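Local atomic coordinates of Endonuclease/exonuclease/phosphatase (Beutenbergia cavernae DSM 12333, PDB entry 4RUW), a protein that is of unknown function but belongs to the endonuclease/exonuclease/phosphatase family, pairing a DNase I-like domain with an immunoglobulin-like one. Residues Val224-Pro229 with Ala300-Asp305; Ala333-Arg338 with Leu353-Pro358; Arg360-Val365 with Val406-Gly411. All coordinates share one frame; numbering follows the deposited sequence. Where two conformers were deposited one is given.

From the N terminus, interaction 1 comes first: it closes the long loop between 224-229, just after helix 207-222, and the segment 300-305, where the chain passes from one sheet of the DNase I-like fold to the other. Interaction 2 then closes the short hairpin of strands 334-342 and 349-356, and interaction 3 brings strand 405-410 back beside strand 360-367. The three loops follow in series, neither nesting nor crossing. Interactions 2 and 3 lie in the same four-stranded sheet, joined through T354 N and R362 O. Interaction 1 meets this sheet where P302 touches A337 and where R362 bonds to F304 O and D305, tying the two domains together.

Interaction 1 of 3, residues Val224-Pro229 with Ala300-Asp305; sequences VDARVP and ATPAFD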
loop_
_atom_site.group_PDB
_atom_site.type_symbol
_atom_site.label_atom_id
_atom_site.label_comp_id
_atom_site.label_asym_id
_atom_site.label_seq_id
_atom_site.Cartn_x
_atom_site.Cartn_y
_atom_site.Cartn_z
ATOM N N VAL A 224 7.874 6.996 7.633
ATOM C CA VAL A 224 8.574 6.258 6.584
ATOM C C VAL A 224 9.812 7.024 6.135
ATOM O O VAL A 224 9.739 8.210 5.825
ATOM C CB VAL A 224 7.687 6.022 5.351
ATOM C CG1 VAL A 224 8.449 5.228 4.315
ATOM C CG2 VAL A 224 6.438 5.287 5.737
ATOM N N ASP A 225 10.944 6.337 6.105
ATOM C CA ASP A 225 12.192 6.921 5.628
ATOM C C ASP A 225 12.546 6.313 4.274
ATOM O O ASP A 225 13.032 5.186 4.203
ATOM C CB ASP A 225 13.298 6.649 6.647
ATOM C CG ASP A 225 14.641 7.223 6.235
ATOM O OD1 ASP A 225 14.714 7.943 5.217
ATOM O OD2 ASP A 225 15.633 6.960 6.954
ATOM N N ALA A 226 12.305 7.060 3.200
ATOM C CA ALA A 226 12.553 6.536 1.859
ATOM C C ALA A 226 14.034 6.355 1.519
ATOM O O ALA A 226 14.369 5.745 0.509
ATOM C CB ALA A 226 11.852 7.380 0.808
ATOM N N ARG A 227 14.915 6.874 2.370
ATOM C CA ARG A 227 16.350 6.717 2.164
ATOM C C ARG A 227 16.836 5.295 2.433
ATOM O O ARG A 227 17.923 4.925 1.995
ATOM C CB ARG A 227 17.130 7.693 3.044
ATOM C CG ARG A 227 16.837 9.152 2.767
ATOM C CD ARG A 227 17.468 10.050 3.825
ATOM N NE ARG A 227 16.944 9.754 5.155
ATOM C CZ ARG A 227 17.356 10.344 6.273
ATOM N NH1 ARG A 227 18.305 11.270 6.229
ATOM N NH2 ARG A 227 16.818 10.005 7.436
ATOM N N VAL A 228 16.046 4.504 3.155
ATOM C CA VAL A 228 16.428 3.124 3.447
ATOM C C VAL A 228 15.364 2.193 2.891
ATOM O O VAL A 228 14.208 2.588 2.780
ATOM C CB VAL A 228 16.628 2.875 4.970
ATOM C CG1 VAL A 228 17.660 3.846 5.537
ATOM C CG2 VAL A 228 15.302 2.962 5.733
ATOM N N PRO A 229 15.746 0.960 2.523
ATOM C CA PRO A 229 14.743 0.038 1.970
ATOM C C PRO A 229 13.587 -0.184 2.948
ATOM O O PRO A 229 13.811 -0.662 4.064
ATOM C CB PRO A 229 15.542 -1.249 1.757
ATOM C CG PRO A 229 16.945 -0.754 1.503
ATOM C CD PRO A 229 17.107 0.401 2.450
ATOM N N ALA A 300 6.437 0.673 -1.757
ATOM C CA ALA A 300 7.868 0.420 -1.575
ATOM C C ALA A 300 8.669 1.692 -1.842
ATOM O O ALA A 300 8.263 2.536 -2.641
ATOM C CB ALA A 300 8.348 -0.714 -2.475
ATOM N N THR A 301 9.812 1.810 -1.175
ATOM C CA THR A 301 10.712 2.932 -1.371
ATOM C C THR A 301 11.533 2.765 -2.656
ATOM O O THR A 301 11.511 1.692 -3.269
ATOM C CB THR A 301 11.629 3.084 -0.145
ATOM O OG1 THR A 301 12.392 1.890 0.023
ATOM C CG2 THR A 301 10.799 3.361 1.116
ATOM N N PRO A 302 12.238 3.828 -3.090
ATOM C CA PRO A 302 12.810 3.799 -4.446
ATOM C C PRO A 302 13.857 2.714 -4.701
ATOM O O PRO A 302 14.056 2.363 -5.864
ATOM C CB PRO A 302 13.422 5.199 -4.596
ATOM C CG PRO A 302 12.535 6.051 -3.739
ATOM C CD PRO A 302 12.263 5.197 -2.536
ATOM N N ALA A 303 14.518 2.200 -3.668
ATOM C CA ALA A 303 15.527 1.160 -3.880
ATOM C C ALA A 303 14.936 -0.129 -4.456
ATOM O O ALA A 303 15.662 -0.939 -5.031
ATOM C CB ALA A 303 16.288 0.863 -2.595
ATOM N N PHE A 304 13.634 -0.332 -4.277
ATOM C CA PHE A 304 12.983 -1.531 -4.784
ATOM C C PHE A 304 12.522 -1.390 -6.228
ATOM O O PHE A 304 12.014 -0.348 -6.637
ATOM C CB PHE A 304 11.769 -1.887 -3.928
ATOM C CG PHE A 304 12.109 -2.520 -2.623
ATOM C CD1 PHE A 304 12.498 -3.851 -2.565
ATOM C CD2 PHE A 304 12.020 -1.798 -1.449
ATOM C CE1 PHE A 304 12.805 -4.448 -1.369
ATOM C CE2 PHE A 304 12.321 -2.394 -0.240
ATOM C CZ PHE A 304 12.710 -3.721 -0.203
ATOM N N ASP A 305 12.688 -2.469 -6.986
ATOM C CA ASP A 305 11.990 -2.652 -8.249
ATOM C C ASP A 305 10.841 -3.614 -8.007
ATOM O O ASP A 305 10.909 -4.463 -7.122
ATOM C CB ASP A 305 12.906 -3.272 -9.295
ATOM C CG ASP A 305 13.950 -2.320 -9.783
ATOM O OD1 ASP A 305 13.848 -1.119 -9.465
ATOM O OD2 ASP A 305 14.864 -2.771 -10.501
HETATM O O HOH W 1 14.783 3.153 -0.685
#
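Two type I beta turns, D225-V228 and T301-F304, face each other where A226 packs on T301 and P302. The first lies in the loop between helix 207-222 and strand 230-233; the second carries the chain from strand 296-300 to strand 304-311, and so from one sheet of the DNase I-like fold to the other. T301 is the centre of the contact. With chi1 at 60°, its OG1 sits between the backbone N and the carbonyl carbon, and CG2 lies beside the backbone N, 3.7 Å from A226 CA. P302 adds its CD at 4.0 Å from A226 CB. On the other flank P229 CB lies 4.0 Å from F304 CE2, approaching the ring obliquely, while T301 O lies at the edge of the same ring, in its plane. One water joins the turns: it donates to A226 O, accepts from A303 N, and shares a hydrogen bond of 2.8 Å with T301 OG1. That hydroxyl is also bonded to the backbone N of S230, the next residue after P229, which fixes it against the start of strand 230-233. The first turn is stiffened from within. D225 OD1 takes the backbone N of R227 in an Asx turn and R227 NE in a salt bridge of 2.9 Å, nearly straight at 171°, the two donors arriving from opposite faces of the carboxylate; this double grip probably favours the ionised acid. P302 touches A337 and A303 touches P334, both of strand 334-342. The chemistry thus divides between small apolar contacts and a single water that satisfies a carbonyl, a hydroxyl and an amide, so that the two turns are linked through solvent at their polar groups.

Interaction 2 of 3, residues Ala333-Arg338 with Leu353-Pro358; sequences APVAAR and LTASRP
The guanidinium of R357 carries V335 on one face: CG1 of V335 stands 3.5 Å above the guanidinium plane, over its centre. The R357 chain is extended from CG to NE, its end comes nearer to 333-338, and the two side chains cross obliquely. A333 O approaches the same guanidinium obliquely and at longer range, 4.1 Å from NH1. The other methyl of V335, CG2, turns to A355 CB, which also meets A336 CB at 4.0 Å. V335 is modelled in two conformers, and its side-chain contacts hold for one of them only and are to that extent doubtful. Behind these side chains the backbone departs from regular pairing. V335 and A336 both stand opposite A355 in a classic beta bulge, with A355 O taking V335 N at 2.7 Å and A336 N more weakly at 3.3 Å. V335 has the near-helical backbone angles of the first bulge residue (phi -98°, psi -25°), and the chain turns a corner there. Past the bulge the antiparallel ladder of hairpin 334-342/349-356, the first two strands of the Ig-like domain's four-stranded sheet, runs evenly. A355 N donates to A336 O, and R338 and L353 form a hydrogen-bonded pair, with L353 N to R338 O at 2.8 Å. Between these pairs A337 CA-H points at L353 O, 3.2 Å from CA. A336, R338, L353 and A355 share one face of the sheet, on which L353 and A355 pack against L363 and L361 of strand 360-367, while the end of R338 leads off to a salt bridge with E436. On the other face T354 sets CG2 anti to its backbone N, 3.8 Å from A336 O, and its OG1 is hydrogen-bonded to R362 NH2.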
loop_
_atom_site.group_PDB
_atom_site.type_symbol
_atom_site.label_atom_id
_atom_site.label_comp_id
_atom_site.label_asym_id
_atom_site.label_seq_id
_atom_site.Cartn_x
_atom_site.Cartn_y
_atom_site.Cartn_z
ATOM N N ALA A 333 21.721 1.447 -3.829
ATOM C CA ALA A 333 21.279 2.657 -3.193
ATOM C C ALA A 333 20.969 3.688 -4.266
ATOM O O ALA A 333 21.777 3.997 -5.128
ATOM C CB ALA A 333 22.358 3.190 -2.262
ATOM N N PRO A 334 19.766 4.200 -4.224
ATOM C CA PRO A 334 19.440 5.254 -5.143
ATOM C C PRO A 334 20.434 6.381 -4.934
ATOM O O PRO A 334 20.797 6.813 -3.874
ATOM C CB PRO A 334 18.054 5.672 -4.716
ATOM C CG PRO A 334 17.501 4.478 -4.061
ATOM C CD PRO A 334 18.601 3.772 -3.429
ATOM N N VAL A 335 20.778 7.083 -5.990
ATOM C CA VAL A 335 21.501 8.322 -5.881
ATOM C C VAL A 335 20.589 9.518 -5.970
ATOM O O VAL A 335 20.962 10.567 -5.559
ATOM C CB VAL A 335 22.678 8.420 -6.856
ATOM C CG1 VAL A 335 23.623 7.258 -6.625
ATOM C CG2 VAL A 335 22.276 8.413 -8.285
ATOM N N ALA A 336 19.441 9.362 -6.607
ATOM C CA ALA A 336 18.440 10.417 -6.665
ATOM C C ALA A 336 17.053 9.793 -6.719
ATOM O O ALA A 336 16.867 8.727 -7.302
ATOM C CB ALA A 336 18.672 11.324 -7.878
ATOM N N ALA A 337 16.093 10.455 -6.093
ATOM C CA ALA A 337 14.697 10.056 -6.183
ATOM C C ALA A 337 13.856 11.314 -6.091
ATOM O O ALA A 337 13.947 12.052 -5.104
ATOM C CB ALA A 337 14.337 9.078 -5.065
ATOM N N ARG A 338 13.057 11.579 -7.119
ATOM C CA ARG A 338 12.243 12.783 -7.144
ATOM C C ARG A 338 10.856 12.501 -7.696
ATOM O O ARG A 338 10.691 11.749 -8.660
ATOM C CB ARG A 338 12.921 13.882 -7.969
ATOM C CG ARG A 338 12.159 15.209 -7.954
ATOM C CD ARG A 338 13.030 16.366 -8.416
ATOM N NE ARG A 338 14.148 16.583 -7.506
ATOM C CZ ARG A 338 14.118 17.410 -6.466
ATOM N NH1 ARG A 338 15.181 17.535 -5.691
ATOM N NH2 ARG A 338 13.023 18.111 -6.204
ATOM N N LEU A 353 11.023 9.765 -10.590
ATOM C CA LEU A 353 12.302 9.470 -11.215
ATOM C C LEU A 353 13.229 8.874 -10.166
ATOM O O LEU A 353 13.331 9.393 -9.052
ATOM C CB LEU A 353 12.907 10.759 -11.777
ATOM C CG LEU A 353 14.308 10.655 -12.378
ATOM C CD1 LEU A 353 14.281 9.872 -13.677
ATOM C CD2 LEU A 353 14.893 12.049 -12.586
ATOM N N THR A 354 13.895 7.778 -10.513
ATOM C CA THR A 354 14.906 7.194 -9.643
ATOM C C THR A 354 16.187 6.992 -10.430
ATOM O O THR A 354 16.163 6.463 -11.540
ATOM C CB THR A 354 14.449 5.832 -9.071
ATOM O OG1 THR A 354 13.151 5.961 -8.477
ATOM C CG2 THR A 354 15.431 5.324 -8.026
ATOM N N ALA A 355 17.304 7.444 -9.865
ATOM C CA ALA A 355 18.618 7.206 -10.453
ATOM C C ALA A 355 19.398 6.306 -9.506
ATOM O O ALA A 355 19.388 6.520 -8.295
ATOM C CB ALA A 355 19.372 8.528 -10.672
ATOM N N SER A 356 20.072 5.299 -10.047
ATOM C CA SER A 356 20.897 4.431 -9.215
ATOM C C SER A 356 22.161 4.002 -9.950
ATOM O O SER A 356 22.280 4.191 -11.157
ATOM C CB SER A 356 20.104 3.210 -8.746
ATOM O OG SER A 356 19.664 2.427 -9.841
ATOM N N ARG A 357 23.112 3.438 -9.213
ATOM C CA ARG A 357 24.342 2.934 -9.812
ATOM C C ARG A 357 24.118 1.523 -10.352
ATOM O O ARG A 357 23.337 0.759 -9.790
ATOM C CB ARG A 357 25.473 2.919 -8.778
ATOM C CG ARG A 357 25.819 4.281 -8.193
ATOM C CD ARG A 357 26.965 4.160 -7.194
ATOM N NE ARG A 357 27.233 5.414 -6.497
ATOM C CZ ARG A 357 26.626 5.786 -5.374
ATOM N NH1 ARG A 357 25.710 5.002 -4.824
ATOM N NH2 ARG A 357 26.931 6.944 -4.804
ATOM N N PRO A 358 24.789 1.178 -11.461
ATOM C CA PRO A 358 25.639 2.057 -12.264
ATOM C C PRO A 358 24.891 2.630 -13.463
ATOM O O PRO A 358 24.580 1.899 -14.405
ATOM C CB PRO A 358 26.750 1.114 -12.755
ATOM C CG PRO A 358 26.285 -0.304 -12.408
ATOM C CD PRO A 358 24.865 -0.209 -11.941
#

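Interaction 3 of 3, residues Arg360-Val365 with Val406-Gly411; sequences RLRLSV and VETWRG
L361 lays its CB over one face of the W409 indole, 3.7 Å from the centroid of the six-membered ring and 13° off its normal, a CH-pi contact. L361 CD1 comes to 3.7 Å from W409 CZ2, and L363 CB lies at the ring edge, in plane, 4.0 Å from W409 CZ3. A chi1 of 72° puts W409 CG between the backbone N and the carbonyl carbon, and the end of the side chain comes nearer to strand 360-367. On the opposite face of the sheet the contacts are made by the carbons of R360, R362 and T408 and by V406. T408 CG2 sits over one face of the R360 guanidinium and touches R360 CD at 3.7 Å; R362 and V406 run side by side, R362 CG 3.8 Å from V406 CG1. S364 CB and OG rest against V406 CG2, and S364 OG is hydrogen-bonded to Q269 OE1. Between the two layers the backbones pair as regular antiparallel strands. L361 with W409 and L363 with E407 are hydrogen-bonded pairs, each joined by two bonds, as in L361 N to W409 O at 2.9 Å. At the end of the ladder a water donates to both R360 O and G411 O, bridging the strands where 405-410 ends. Further out, R392 makes a salt bridge with E407 and a cation-pi contact with W409. The guanidinium of R362, beyond a bend at chi3, hydrogen-bonds to P302 O and F304 O and forms a salt bridge with D305, reaching into the DNase I-like domain. In the sheet, strand 360-367 lies between 349-356 and 405-410, the latter outermost. The face of L361, L363 and W409 turns inward, L363 and W409 packing on strand 378-384 and L363 also on 390-396 of the facing sheet, as in the sandwich of an Ig-like domain.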
loop_
_atom_site.group_PDB
_atom_site.type_symbol
_atom_site.label_atom_id
_atom_site.label_comp_id
_atom_site.label_asym_id
_atom_site.label_seq_id
_atom_site.Cartn_x
_atom_site.Cartn_y
_atom_site.Cartn_z
ATOM N N ARG A 360 21.809 3.785 -14.002
ATOM C CA ARG A 360 20.444 3.385 -14.316
ATOM C C ARG A 360 19.450 4.490 -13.977
ATOM O O ARG A 360 19.564 5.155 -12.948
ATOM C CB ARG A 360 20.067 2.087 -13.601
ATOM C CG ARG A 360 18.732 1.522 -14.051
ATOM C CD ARG A 360 18.517 0.103 -13.547
ATOM N NE ARG A 360 18.943 -0.910 -14.508
ATOM C CZ ARG A 360 18.664 -2.205 -14.390
ATOM N NH1 ARG A 360 19.083 -3.069 -15.306
ATOM N NH2 ARG A 360 17.957 -2.638 -13.353
ATOM N N LEU A 361 18.482 4.685 -14.864
ATOM C CA LEU A 361 17.415 5.642 -14.631
ATOM C C LEU A 361 16.080 4.927 -14.774
ATOM O O LEU A 361 15.921 4.047 -15.626
ATOM C CB LEU A 361 17.494 6.791 -15.636
ATOM C CG LEU A 361 18.725 7.686 -15.503
ATOM C CD1 LEU A 361 18.851 8.631 -16.694
ATOM C CD2 LEU A 361 18.669 8.460 -14.203
ATOM N N ARG A 362 15.124 5.301 -13.927
ATOM C CA ARG A 362 13.773 4.768 -13.993
ATOM C C ARG A 362 12.782 5.911 -13.867
ATOM O O ARG A 362 12.922 6.763 -12.990
ATOM C CB ARG A 362 13.520 3.746 -12.877
ATOM C CG ARG A 362 12.093 3.176 -12.878
ATOM C CD ARG A 362 11.861 2.236 -11.707
ATOM N NE ARG A 362 11.987 2.942 -10.435
ATOM C CZ ARG A 362 12.163 2.349 -9.259
ATOM N NH1 ARG A 362 12.230 1.030 -9.186
ATOM N NH2 ARG A 362 12.282 3.073 -8.154
ATOM N N LEU A 363 11.782 5.920 -14.744
ATOM C CA LEU A 363 10.706 6.895 -14.681
ATOM C C LEU A 363 9.384 6.144 -14.613
ATOM O O LEU A 363 9.066 5.360 -15.515
ATOM C CB LEU A 363 10.755 7.779 -15.925
ATOM C CG LEU A 363 10.038 9.120 -16.004
ATOM C CD1 LEU A 363 10.212 9.898 -14.720
ATOM C CD2 LEU A 363 10.585 9.923 -17.177
ATOM N N SER A 364 8.643 6.356 -13.527
ATOM C CA SER A 364 7.313 5.791 -13.358
ATOM C C SER A 364 6.295 6.925 -13.456
ATOM O O SER A 364 6.356 7.887 -12.683
ATOM C CB SER A 364 7.196 5.097 -12.000
ATOM O OG SER A 364 5.856 4.690 -11.750
ATOM N N VAL A 365 5.380 6.824 -14.413
ATOM C CA VAL A 365 4.455 7.900 -14.709
ATOM C C VAL A 365 3.044 7.376 -14.547
ATOM O O VAL A 365 2.676 6.336 -15.111
ATOM C CB VAL A 365 4.665 8.452 -16.126
ATOM C CG1 VAL A 365 3.723 9.614 -16.393
ATOM C CG2 VAL A 365 6.093 8.890 -16.293
ATOM N N VAL A 406 6.125 2.535 -16.692
ATOM C CA VAL A 406 7.441 2.532 -16.068
ATOM C C VAL A 406 8.499 2.164 -17.104
ATOM O O VAL A 406 8.417 1.112 -17.741
ATOM C CB VAL A 406 7.513 1.532 -14.902
ATOM C CG1 VAL A 406 8.830 1.682 -14.156
ATOM C CG2 VAL A 406 6.345 1.736 -13.951
ATOM N N GLU A 407 9.472 3.050 -17.297
ATOM C CA GLU A 407 10.583 2.802 -18.212
ATOM C C GLU A 407 11.886 2.859 -17.453
ATOM O O GLU A 407 12.051 3.691 -16.563
ATOM C CB GLU A 407 10.636 3.842 -19.334
ATOM C CG GLU A 407 9.550 3.694 -20.375
ATOM C CD GLU A 407 9.820 4.525 -21.616
ATOM O OE1 GLU A 407 8.868 4.753 -22.386
ATOM O OE2 GLU A 407 10.983 4.950 -21.820
ATOM N N THR A 408 12.810 1.986 -17.827
ATOM C CA THR A 408 14.122 1.917 -17.219
ATOM C C THR A 408 15.145 1.899 -18.343
ATOM O O THR A 408 14.975 1.180 -19.325
ATOM C CB THR A 408 14.254 0.630 -16.389
ATOM O OG1 THR A 408 13.261 0.628 -15.358
ATOM C CG2 THR A 408 15.622 0.524 -15.766
ATOM N N TRP A 409 16.198 2.695 -18.215
ATOM C CA TRP A 409 17.202 2.756 -19.263
ATOM C C TRP A 409 18.551 3.139 -18.673
ATOM O O TRP A 409 18.643 3.515 -17.505
ATOM C CB TRP A 409 16.769 3.726 -20.373
ATOM C CG TRP A 409 16.813 5.187 -19.996
ATOM C CD1 TRP A 409 17.766 6.093 -20.364
ATOM C CD2 TRP A 409 15.866 5.909 -19.187
ATOM N NE1 TRP A 409 17.475 7.327 -19.840
ATOM C CE2 TRP A 409 16.316 7.244 -19.116
ATOM C CE3 TRP A 409 14.685 5.560 -18.526
ATOM C CZ2 TRP A 409 15.635 8.229 -18.404
ATOM C CZ3 TRP A 409 14.008 6.544 -17.816
ATOM C CH2 TRP A 409 14.488 7.864 -17.762
ATOM N N ARG A 410 19.602 3.018 -19.476
ATOM C CA ARG A 410 20.933 3.382 -19.022
ATOM C C ARG A 410 21.232 4.821 -19.396
ATOM O O ARG A 410 21.117 5.213 -20.557
ATOM C CB ARG A 410 21.980 2.451 -19.637
ATOM C CG ARG A 410 23.412 2.694 -19.160
ATOM C CD ARG A 410 24.398 1.904 -20.016
ATOM N NE ARG A 410 25.716 1.774 -19.398
ATOM C CZ ARG A 410 26.814 1.409 -20.055
ATOM N NH1 ARG A 410 26.764 1.153 -21.357
ATOM N NH2 ARG A 410 27.969 1.308 -19.410
ATOM N N GLY A 411 21.616 5.610 -18.401
ATOM C CA GLY A 411 21.968 6.997 -18.626
ATOM C C GLY A 411 22.375 7.664 -17.330
ATOM O O GLY A 411 22.168 7.119 -16.247
HETATM O O HOH W 2 21.849 7.095 -13.153
#